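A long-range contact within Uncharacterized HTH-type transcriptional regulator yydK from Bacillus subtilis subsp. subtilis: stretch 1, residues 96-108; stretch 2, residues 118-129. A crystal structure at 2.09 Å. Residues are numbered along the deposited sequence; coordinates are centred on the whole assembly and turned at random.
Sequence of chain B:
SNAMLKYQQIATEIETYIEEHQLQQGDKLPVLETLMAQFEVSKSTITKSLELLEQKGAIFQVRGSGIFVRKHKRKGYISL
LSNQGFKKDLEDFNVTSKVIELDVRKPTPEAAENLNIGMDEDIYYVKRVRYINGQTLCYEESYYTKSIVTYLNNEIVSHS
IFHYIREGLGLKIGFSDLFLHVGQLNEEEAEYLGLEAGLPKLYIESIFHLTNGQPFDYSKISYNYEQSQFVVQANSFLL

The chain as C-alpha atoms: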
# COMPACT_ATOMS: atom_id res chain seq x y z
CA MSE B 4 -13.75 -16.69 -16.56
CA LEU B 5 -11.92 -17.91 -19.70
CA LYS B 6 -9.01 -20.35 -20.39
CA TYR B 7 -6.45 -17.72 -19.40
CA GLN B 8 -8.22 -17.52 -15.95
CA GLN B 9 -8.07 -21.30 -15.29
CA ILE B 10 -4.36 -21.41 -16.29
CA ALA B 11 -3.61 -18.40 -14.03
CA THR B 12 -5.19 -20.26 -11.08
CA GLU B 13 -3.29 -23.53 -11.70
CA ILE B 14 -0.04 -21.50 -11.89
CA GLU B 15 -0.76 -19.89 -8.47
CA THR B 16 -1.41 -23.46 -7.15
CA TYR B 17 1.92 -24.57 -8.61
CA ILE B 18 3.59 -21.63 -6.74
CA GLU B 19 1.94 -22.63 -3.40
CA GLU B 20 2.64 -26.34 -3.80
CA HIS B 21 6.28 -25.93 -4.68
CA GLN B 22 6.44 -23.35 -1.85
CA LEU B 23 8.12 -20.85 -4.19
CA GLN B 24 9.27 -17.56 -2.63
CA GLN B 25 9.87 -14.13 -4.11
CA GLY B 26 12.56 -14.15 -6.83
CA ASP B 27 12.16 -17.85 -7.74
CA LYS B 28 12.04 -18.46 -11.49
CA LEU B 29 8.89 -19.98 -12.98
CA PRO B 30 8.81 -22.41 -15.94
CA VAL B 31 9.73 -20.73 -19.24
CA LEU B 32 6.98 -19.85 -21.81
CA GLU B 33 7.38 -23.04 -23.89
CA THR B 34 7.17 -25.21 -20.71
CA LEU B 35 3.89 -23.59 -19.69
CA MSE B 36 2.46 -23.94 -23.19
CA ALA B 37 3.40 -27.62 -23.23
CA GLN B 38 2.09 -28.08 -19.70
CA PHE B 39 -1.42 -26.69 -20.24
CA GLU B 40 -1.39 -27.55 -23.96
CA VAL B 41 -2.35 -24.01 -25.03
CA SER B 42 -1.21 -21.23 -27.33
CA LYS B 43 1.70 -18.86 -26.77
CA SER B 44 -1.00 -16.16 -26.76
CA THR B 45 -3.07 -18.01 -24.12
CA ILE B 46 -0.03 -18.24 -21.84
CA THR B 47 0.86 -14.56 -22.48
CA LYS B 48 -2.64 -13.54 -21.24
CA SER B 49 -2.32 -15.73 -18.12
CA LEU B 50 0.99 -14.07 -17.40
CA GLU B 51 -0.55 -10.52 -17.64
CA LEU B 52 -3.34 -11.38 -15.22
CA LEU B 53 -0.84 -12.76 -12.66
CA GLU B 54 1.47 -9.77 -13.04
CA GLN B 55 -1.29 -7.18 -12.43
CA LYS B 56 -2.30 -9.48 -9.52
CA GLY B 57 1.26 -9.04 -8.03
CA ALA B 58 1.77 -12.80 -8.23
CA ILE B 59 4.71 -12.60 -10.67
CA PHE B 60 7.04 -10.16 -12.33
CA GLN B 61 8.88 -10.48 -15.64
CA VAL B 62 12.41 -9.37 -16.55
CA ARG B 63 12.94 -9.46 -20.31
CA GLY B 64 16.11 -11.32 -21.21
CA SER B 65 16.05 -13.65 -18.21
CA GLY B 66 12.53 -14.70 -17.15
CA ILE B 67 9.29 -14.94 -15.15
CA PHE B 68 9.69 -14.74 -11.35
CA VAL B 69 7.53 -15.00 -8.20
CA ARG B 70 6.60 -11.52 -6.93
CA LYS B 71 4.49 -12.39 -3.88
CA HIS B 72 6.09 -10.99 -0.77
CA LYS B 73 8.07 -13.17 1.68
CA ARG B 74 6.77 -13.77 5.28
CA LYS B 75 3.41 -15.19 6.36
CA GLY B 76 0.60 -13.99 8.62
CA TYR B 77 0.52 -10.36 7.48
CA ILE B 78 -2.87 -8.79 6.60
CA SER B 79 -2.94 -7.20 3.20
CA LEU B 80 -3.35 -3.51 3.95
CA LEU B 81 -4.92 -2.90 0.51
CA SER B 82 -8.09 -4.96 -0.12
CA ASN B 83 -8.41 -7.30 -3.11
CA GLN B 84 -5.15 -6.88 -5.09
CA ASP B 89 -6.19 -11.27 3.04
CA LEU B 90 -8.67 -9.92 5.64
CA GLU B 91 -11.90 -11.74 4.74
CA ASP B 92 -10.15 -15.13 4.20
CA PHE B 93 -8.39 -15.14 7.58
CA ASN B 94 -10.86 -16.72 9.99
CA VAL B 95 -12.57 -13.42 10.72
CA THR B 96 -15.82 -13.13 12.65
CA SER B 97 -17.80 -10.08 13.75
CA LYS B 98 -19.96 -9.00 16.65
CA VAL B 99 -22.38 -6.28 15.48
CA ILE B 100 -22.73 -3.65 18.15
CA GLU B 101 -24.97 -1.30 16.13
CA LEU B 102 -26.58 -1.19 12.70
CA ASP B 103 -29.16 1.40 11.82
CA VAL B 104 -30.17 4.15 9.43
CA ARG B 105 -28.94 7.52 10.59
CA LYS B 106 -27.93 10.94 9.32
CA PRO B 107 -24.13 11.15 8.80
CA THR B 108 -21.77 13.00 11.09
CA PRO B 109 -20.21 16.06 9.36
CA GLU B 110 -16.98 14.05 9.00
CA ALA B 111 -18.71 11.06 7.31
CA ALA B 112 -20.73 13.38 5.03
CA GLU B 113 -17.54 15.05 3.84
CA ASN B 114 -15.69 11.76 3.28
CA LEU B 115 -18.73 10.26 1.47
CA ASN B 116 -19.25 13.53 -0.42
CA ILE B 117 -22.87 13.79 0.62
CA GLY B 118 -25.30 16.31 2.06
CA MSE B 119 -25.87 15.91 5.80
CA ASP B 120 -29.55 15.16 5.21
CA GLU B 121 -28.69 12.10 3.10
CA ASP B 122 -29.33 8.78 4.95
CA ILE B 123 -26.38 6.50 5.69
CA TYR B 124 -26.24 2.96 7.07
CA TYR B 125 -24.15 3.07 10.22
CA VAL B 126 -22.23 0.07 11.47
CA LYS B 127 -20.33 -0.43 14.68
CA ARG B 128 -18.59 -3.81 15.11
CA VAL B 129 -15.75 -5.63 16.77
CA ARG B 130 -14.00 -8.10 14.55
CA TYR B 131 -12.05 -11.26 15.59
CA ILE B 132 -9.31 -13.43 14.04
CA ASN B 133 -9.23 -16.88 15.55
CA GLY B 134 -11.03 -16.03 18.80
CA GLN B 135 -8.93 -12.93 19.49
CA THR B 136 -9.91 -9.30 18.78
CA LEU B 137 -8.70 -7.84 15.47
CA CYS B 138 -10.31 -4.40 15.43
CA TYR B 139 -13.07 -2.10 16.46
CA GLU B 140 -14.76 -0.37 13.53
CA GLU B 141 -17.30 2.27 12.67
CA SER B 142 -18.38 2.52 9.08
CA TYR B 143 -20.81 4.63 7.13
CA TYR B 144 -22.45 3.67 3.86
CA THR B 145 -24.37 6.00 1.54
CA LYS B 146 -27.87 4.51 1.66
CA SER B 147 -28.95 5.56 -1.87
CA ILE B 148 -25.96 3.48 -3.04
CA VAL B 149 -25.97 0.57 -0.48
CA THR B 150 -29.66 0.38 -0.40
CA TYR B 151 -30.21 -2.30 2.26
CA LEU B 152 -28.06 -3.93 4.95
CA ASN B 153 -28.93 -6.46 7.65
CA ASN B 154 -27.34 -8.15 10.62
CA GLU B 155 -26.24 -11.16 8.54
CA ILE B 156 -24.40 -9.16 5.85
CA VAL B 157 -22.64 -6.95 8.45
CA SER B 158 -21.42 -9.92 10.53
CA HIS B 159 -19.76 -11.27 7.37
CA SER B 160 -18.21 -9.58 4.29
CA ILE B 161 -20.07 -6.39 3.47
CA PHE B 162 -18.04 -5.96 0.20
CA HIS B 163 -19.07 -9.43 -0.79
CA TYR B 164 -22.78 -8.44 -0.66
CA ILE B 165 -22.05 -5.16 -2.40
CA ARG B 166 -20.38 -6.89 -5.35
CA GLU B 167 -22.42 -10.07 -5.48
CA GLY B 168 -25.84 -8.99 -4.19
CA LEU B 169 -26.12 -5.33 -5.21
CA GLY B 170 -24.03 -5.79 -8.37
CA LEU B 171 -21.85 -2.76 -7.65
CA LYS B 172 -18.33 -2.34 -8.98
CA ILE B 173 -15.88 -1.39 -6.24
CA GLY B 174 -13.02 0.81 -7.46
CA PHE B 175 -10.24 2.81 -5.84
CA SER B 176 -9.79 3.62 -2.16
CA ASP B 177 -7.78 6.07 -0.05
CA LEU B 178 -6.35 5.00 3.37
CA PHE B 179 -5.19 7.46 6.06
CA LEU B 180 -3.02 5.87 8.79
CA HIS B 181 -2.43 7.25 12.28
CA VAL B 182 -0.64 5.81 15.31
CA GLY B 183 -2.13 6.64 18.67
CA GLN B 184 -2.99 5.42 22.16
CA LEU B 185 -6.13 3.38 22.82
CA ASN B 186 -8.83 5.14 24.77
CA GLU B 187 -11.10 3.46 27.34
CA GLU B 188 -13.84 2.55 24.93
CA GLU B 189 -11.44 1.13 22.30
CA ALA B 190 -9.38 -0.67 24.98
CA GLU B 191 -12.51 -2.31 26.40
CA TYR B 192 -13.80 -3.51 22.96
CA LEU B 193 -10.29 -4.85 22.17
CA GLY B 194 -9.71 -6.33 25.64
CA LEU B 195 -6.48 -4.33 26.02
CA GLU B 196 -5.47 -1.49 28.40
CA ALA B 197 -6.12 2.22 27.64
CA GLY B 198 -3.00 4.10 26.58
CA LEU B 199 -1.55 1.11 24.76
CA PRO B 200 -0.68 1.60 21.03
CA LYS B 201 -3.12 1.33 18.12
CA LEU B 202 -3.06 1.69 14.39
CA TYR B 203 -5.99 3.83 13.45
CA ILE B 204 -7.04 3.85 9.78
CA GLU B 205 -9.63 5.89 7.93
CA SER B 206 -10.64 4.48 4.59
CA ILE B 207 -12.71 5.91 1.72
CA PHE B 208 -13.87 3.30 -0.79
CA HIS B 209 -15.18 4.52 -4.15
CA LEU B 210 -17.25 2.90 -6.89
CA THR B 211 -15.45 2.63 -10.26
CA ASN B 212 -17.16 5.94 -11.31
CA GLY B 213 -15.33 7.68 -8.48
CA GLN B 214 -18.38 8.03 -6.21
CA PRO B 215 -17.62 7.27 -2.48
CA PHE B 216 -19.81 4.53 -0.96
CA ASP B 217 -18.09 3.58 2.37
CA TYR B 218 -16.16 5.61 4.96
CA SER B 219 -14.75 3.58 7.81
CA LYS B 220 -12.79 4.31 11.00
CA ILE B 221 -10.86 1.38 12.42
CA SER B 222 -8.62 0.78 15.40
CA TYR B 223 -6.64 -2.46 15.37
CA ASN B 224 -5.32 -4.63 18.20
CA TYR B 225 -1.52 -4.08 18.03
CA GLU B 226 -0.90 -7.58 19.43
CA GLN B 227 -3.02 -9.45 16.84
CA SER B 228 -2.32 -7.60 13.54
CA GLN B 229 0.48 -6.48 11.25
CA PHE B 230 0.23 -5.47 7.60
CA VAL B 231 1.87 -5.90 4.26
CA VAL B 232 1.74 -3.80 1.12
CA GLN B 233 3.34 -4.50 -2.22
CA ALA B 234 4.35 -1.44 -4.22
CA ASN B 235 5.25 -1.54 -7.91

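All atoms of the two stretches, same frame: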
# COMPACT_ATOMS: atom_id res chain seq x y z
N THR B 96 -14.43 -13.27 12.25
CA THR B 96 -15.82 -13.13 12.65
C THR B 96 -16.06 -11.74 13.23
O THR B 96 -15.11 -11.02 13.55
CB THR B 96 -16.27 -14.25 13.64
OG1 THR B 96 -15.53 -14.16 14.87
CG2 THR B 96 -16.07 -15.64 13.01
N SER B 97 -17.34 -11.39 13.33
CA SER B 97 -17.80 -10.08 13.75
C SER B 97 -18.95 -10.17 14.74
O SER B 97 -19.86 -10.99 14.59
CB SER B 97 -18.25 -9.23 12.54
OG SER B 97 -17.19 -8.91 11.69
N LYS B 98 -18.88 -9.30 15.74
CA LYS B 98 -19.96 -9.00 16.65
C LYS B 98 -20.51 -7.61 16.26
O LYS B 98 -19.79 -6.63 16.30
CB LYS B 98 -19.39 -8.97 18.07
CG LYS B 98 -20.36 -8.79 19.20
CD LYS B 98 -19.59 -8.96 20.52
CE LYS B 98 -20.18 -8.16 21.68
NZ LYS B 98 -21.27 -8.89 22.42
N VAL B 99 -21.78 -7.54 15.85
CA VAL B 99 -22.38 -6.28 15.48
C VAL B 99 -22.84 -5.61 16.75
O VAL B 99 -23.64 -6.16 17.48
CB VAL B 99 -23.58 -6.45 14.50
CG1 VAL B 99 -24.19 -5.10 14.14
CG2 VAL B 99 -23.16 -7.16 13.25
N ILE B 100 -22.33 -4.41 17.00
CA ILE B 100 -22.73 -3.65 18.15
C ILE B 100 -23.93 -2.78 17.79
O ILE B 100 -24.88 -2.71 18.56
CB ILE B 100 -21.58 -2.81 18.72
CG1 ILE B 100 -20.39 -3.71 19.05
CG2 ILE B 100 -22.03 -2.06 20.00
CD1 ILE B 100 -19.10 -2.99 19.09
N GLU B 101 -23.87 -2.12 16.63
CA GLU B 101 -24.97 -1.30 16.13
C GLU B 101 -25.10 -1.43 14.60
O GLU B 101 -24.13 -1.61 13.89
CB GLU B 101 -24.73 0.17 16.45
CG GLU B 101 -25.04 0.64 17.88
CD GLU B 101 -24.81 2.16 18.03
OE1 GLU B 101 -25.70 2.96 17.67
OE2 GLU B 101 -23.72 2.57 18.49
N LEU B 102 -26.33 -1.34 14.11
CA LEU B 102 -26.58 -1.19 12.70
C LEU B 102 -27.88 -0.48 12.64
O LEU B 102 -28.86 -0.97 13.21
CB LEU B 102 -26.69 -2.55 11.99
CG LEU B 102 -27.29 -2.65 10.58
CD1 LEU B 102 -26.45 -1.95 9.49
CD2 LEU B 102 -27.55 -4.10 10.21
N ASP B 103 -27.91 0.68 12.00
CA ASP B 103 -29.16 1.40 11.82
C ASP B 103 -29.05 2.38 10.66
O ASP B 103 -28.01 2.47 10.01
CB ASP B 103 -29.57 2.10 13.12
CG ASP B 103 -28.62 3.18 13.54
OD1 ASP B 103 -27.83 3.67 12.70
OD2 ASP B 103 -28.66 3.57 14.72
N VAL B 104 -30.15 3.06 10.38
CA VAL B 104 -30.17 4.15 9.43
C VAL B 104 -30.18 5.41 10.26
O VAL B 104 -30.88 5.49 11.26
CB VAL B 104 -31.40 4.11 8.52
CG1 VAL B 104 -31.34 5.30 7.53
CG2 VAL B 104 -31.46 2.78 7.81
N ARG B 105 -29.43 6.41 9.79
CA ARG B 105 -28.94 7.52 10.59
C ARG B 105 -28.55 8.62 9.60
O ARG B 105 -28.17 8.34 8.47
CB ARG B 105 -27.66 6.97 11.24
CG ARG B 105 -27.05 7.71 12.30
CD ARG B 105 -25.88 6.90 12.83
NE ARG B 105 -26.30 5.88 13.82
CZ ARG B 105 -25.74 5.72 15.02
NH1 ARG B 105 -24.71 6.49 15.40
NH2 ARG B 105 -26.18 4.75 15.82
N LYS B 106 -28.63 9.87 10.03
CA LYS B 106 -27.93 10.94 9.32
C LYS B 106 -26.40 10.84 9.58
O LYS B 106 -25.98 10.37 10.64
CB LYS B 106 -28.49 12.33 9.71
CG LYS B 106 -29.98 12.48 9.49
CD LYS B 106 -30.36 12.19 8.04
CE LYS B 106 -31.84 12.42 7.83
NZ LYS B 106 -32.22 11.98 6.45
N PRO B 107 -25.58 11.25 8.59
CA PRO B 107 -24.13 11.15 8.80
C PRO B 107 -23.62 12.24 9.75
O PRO B 107 -24.19 13.35 9.79
CB PRO B 107 -23.55 11.43 7.39
CG PRO B 107 -24.63 12.29 6.68
CD PRO B 107 -25.95 11.79 7.26
N THR B 108 -22.55 11.95 10.49
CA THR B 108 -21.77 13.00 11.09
C THR B 108 -21.25 13.96 9.98
O THR B 108 -21.25 13.63 8.80
CB THR B 108 -20.58 12.45 11.89
OG1 THR B 108 -19.65 11.81 11.02
CG2 THR B 108 -21.03 11.45 12.99
N GLY B 118 -24.64 15.33 1.20
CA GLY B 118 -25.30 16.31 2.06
C GLY B 118 -25.53 15.64 3.41
O GLY B 118 -25.61 14.39 3.51
N MSE B 119 -25.62 16.45 4.46
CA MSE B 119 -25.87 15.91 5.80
C MSE B 119 -27.29 15.39 6.04
O MSE B 119 -27.56 14.68 7.03
CB MSE B 119 -25.42 16.89 6.88
CG MSE B 119 -23.90 16.92 7.01
SE MSE B 119 -23.42 18.43 8.01
CE MSE B 119 -24.44 17.94 9.65
N ASP B 120 -28.20 15.71 5.11
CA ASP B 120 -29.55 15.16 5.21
C ASP B 120 -29.72 13.87 4.41
O ASP B 120 -30.84 13.34 4.35
CB ASP B 120 -30.62 16.21 4.84
CG ASP B 120 -31.96 15.97 5.57
OD1 ASP B 120 -31.98 15.27 6.61
OD2 ASP B 120 -32.99 16.49 5.12
N GLU B 121 -28.64 13.36 3.82
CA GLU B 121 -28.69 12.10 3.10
C GLU B 121 -28.51 10.92 4.09
O GLU B 121 -27.58 10.93 4.92
CB GLU B 121 -27.63 12.06 1.99
CG GLU B 121 -27.81 13.07 0.84
CD GLU B 121 -26.88 12.78 -0.36
OE1 GLU B 121 -26.93 11.66 -0.94
OE2 GLU B 121 -26.07 13.68 -0.72
N ASP B 122 -29.42 9.94 4.05
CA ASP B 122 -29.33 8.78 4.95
C ASP B 122 -28.06 7.95 4.73
O ASP B 122 -27.62 7.73 3.58
CB ASP B 122 -30.52 7.85 4.74
CG ASP B 122 -31.82 8.42 5.26
OD1 ASP B 122 -31.78 9.40 6.04
OD2 ASP B 122 -32.88 7.87 4.91
N ILE B 123 -27.44 7.49 5.81
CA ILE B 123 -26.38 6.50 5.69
C ILE B 123 -26.80 5.28 6.50
O ILE B 123 -27.62 5.45 7.41
CB ILE B 123 -24.97 7.05 6.10
CG1 ILE B 123 -24.93 7.68 7.51
CG2 ILE B 123 -24.52 8.13 5.10
CD1 ILE B 123 -24.48 6.75 8.65
N TYR B 124 -26.30 4.09 6.13
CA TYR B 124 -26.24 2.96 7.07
C TYR B 124 -25.04 3.11 7.98
O TYR B 124 -23.93 3.33 7.49
CB TYR B 124 -26.07 1.62 6.37
CG TYR B 124 -27.36 1.05 5.96
CD1 TYR B 124 -27.78 1.10 4.63
CD2 TYR B 124 -28.21 0.52 6.91
CE1 TYR B 124 -29.00 0.58 4.25
CE2 TYR B 124 -29.46 0.01 6.56
CZ TYR B 124 -29.85 0.03 5.24
OH TYR B 124 -31.08 -0.48 4.91
N TYR B 125 -25.25 2.95 9.29
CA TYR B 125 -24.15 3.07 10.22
C TYR B 125 -23.85 1.72 10.81
O TYR B 125 -24.75 1.06 11.30
CB TYR B 125 -24.51 4.05 11.35
CG TYR B 125 -23.57 4.05 12.52
CD1 TYR B 125 -22.35 4.74 12.45
CD2 TYR B 125 -23.89 3.40 13.73
CE1 TYR B 125 -21.49 4.76 13.50
CE2 TYR B 125 -23.02 3.44 14.82
CZ TYR B 125 -21.81 4.12 14.68
OH TYR B 125 -20.89 4.21 15.70
N VAL B 126 -22.58 1.32 10.81
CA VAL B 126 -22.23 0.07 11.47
C VAL B 126 -21.11 0.20 12.48
O VAL B 126 -20.15 0.95 12.28
CB VAL B 126 -22.14 -1.18 10.49
CG1 VAL B 126 -22.51 -0.84 9.07
CG2 VAL B 126 -20.85 -2.01 10.65
N LYS B 127 -21.31 -0.44 13.63
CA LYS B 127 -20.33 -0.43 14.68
C LYS B 127 -20.10 -1.92 15.00
O LYS B 127 -21.08 -2.64 15.31
CB LYS B 127 -20.85 0.33 15.89
CG LYS B 127 -19.82 0.40 17.03
CD LYS B 127 -20.40 0.85 18.39
CE LYS B 127 -20.51 2.37 18.45
NZ LYS B 127 -21.04 2.75 19.81
N ARG B 128 -18.86 -2.40 14.88
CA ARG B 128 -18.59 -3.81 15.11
C ARG B 128 -17.17 -4.08 15.60
O ARG B 128 -16.21 -3.32 15.32
CB ARG B 128 -18.96 -4.64 13.86
CG ARG B 128 -18.00 -4.58 12.69
CD ARG B 128 -18.55 -5.27 11.46
NE ARG B 128 -17.71 -4.91 10.32
CZ ARG B 128 -17.61 -5.58 9.18
NH1 ARG B 128 -18.33 -6.68 8.97
NH2 ARG B 128 -16.79 -5.13 8.24
N VAL B 129 -17.05 -5.14 16.38
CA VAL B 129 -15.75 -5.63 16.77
C VAL B 129 -15.54 -6.84 15.92
O VAL B 129 -16.47 -7.66 15.72
CB VAL B 129 -15.68 -5.98 18.29
CG1 VAL B 129 -14.26 -6.51 18.72
CG2 VAL B 129 -16.08 -4.76 19.13

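What holds the two stretches side by side? They are neighbouring antiparallel strands, and their backbones are laced together by paired hydrogen bonds. At one end Lys98 N donates to Val129 O at 2.9 Å; at the other, Ile123 N donates to Arg105 O, also at 2.9 Å. The ladder is interrupted by a beta bulge between Val99 and Glu101, where a single carbonyl serves two amides: Ile100 N reaches Lys127 O at 2.7 Å and Glu101 N reaches the same Lys127 O at 3.1 Å. The extra residue shifts the register by one, and the regular pairing resumes with Glu101 opposite Lys127.

Why does Tyr125 have the largest area covered by the other stretch? Its side chain lies on the same sheet face as those of Glu101, Asp103 and Arg105, and its ring is flanked by all three. The guanidinium of Arg105 lies flat on the ring, with centres 3.7 Å apart and planes at 17°; Arg105 CZ comes 3.2 Å from Tyr125 CD2, and the charge sits over the ring face as a cation-pi contact. Arg105 is steadied in that position by acidic neighbours on its own strand: Arg105 NE donates to Asp103 OD1 at 2.9 Å, and Arg105 NH2 to Asp103 OD2 at 3.0 Å. A further bond from Arg105 NH2 to Glu101 OE1, at 2.6 Å, is weak, its angle being far from straight, although the pair still forms a salt bridge.

How does Lys127 join this charged face? Its extended backbone pairs with Glu101, and its side chain follows suit, with Lys127 NZ forming a salt bridge to Glu101 OE2 at 3.0 Å. Glu101 thus links two cations, one on each strand, while its OE2 sits at the edge of the Tyr125 ring, 3.8 Å from Tyr125 CE2. The aliphatic part of Lys127 also packs against the bulge, where Ile100 CG2 lies 3.7 Å from Lys127 CD.

What closes the contact beyond the last strand pair? Pro107, the most covered residue of stretch 1, settles against the turn from Gly118 to Glu121: Pro107 CD is 3.0 Å from Glu121 O, and Pro107 CB packs 4.0 Å from Ile123 CG1. The CA-to-CB bond of Lys106 points away from stretch 2 overall, but the end of the side chain comes nearer, and Lys106 NZ donates to Asp120 O at 2.9 Å and forms a salt bridge with Asp122 OD1 at 2.6 Å. Pro107 has no amide hydrogen and contributes by packing, while Lys106 adds a hydrogen bond and salt bridges.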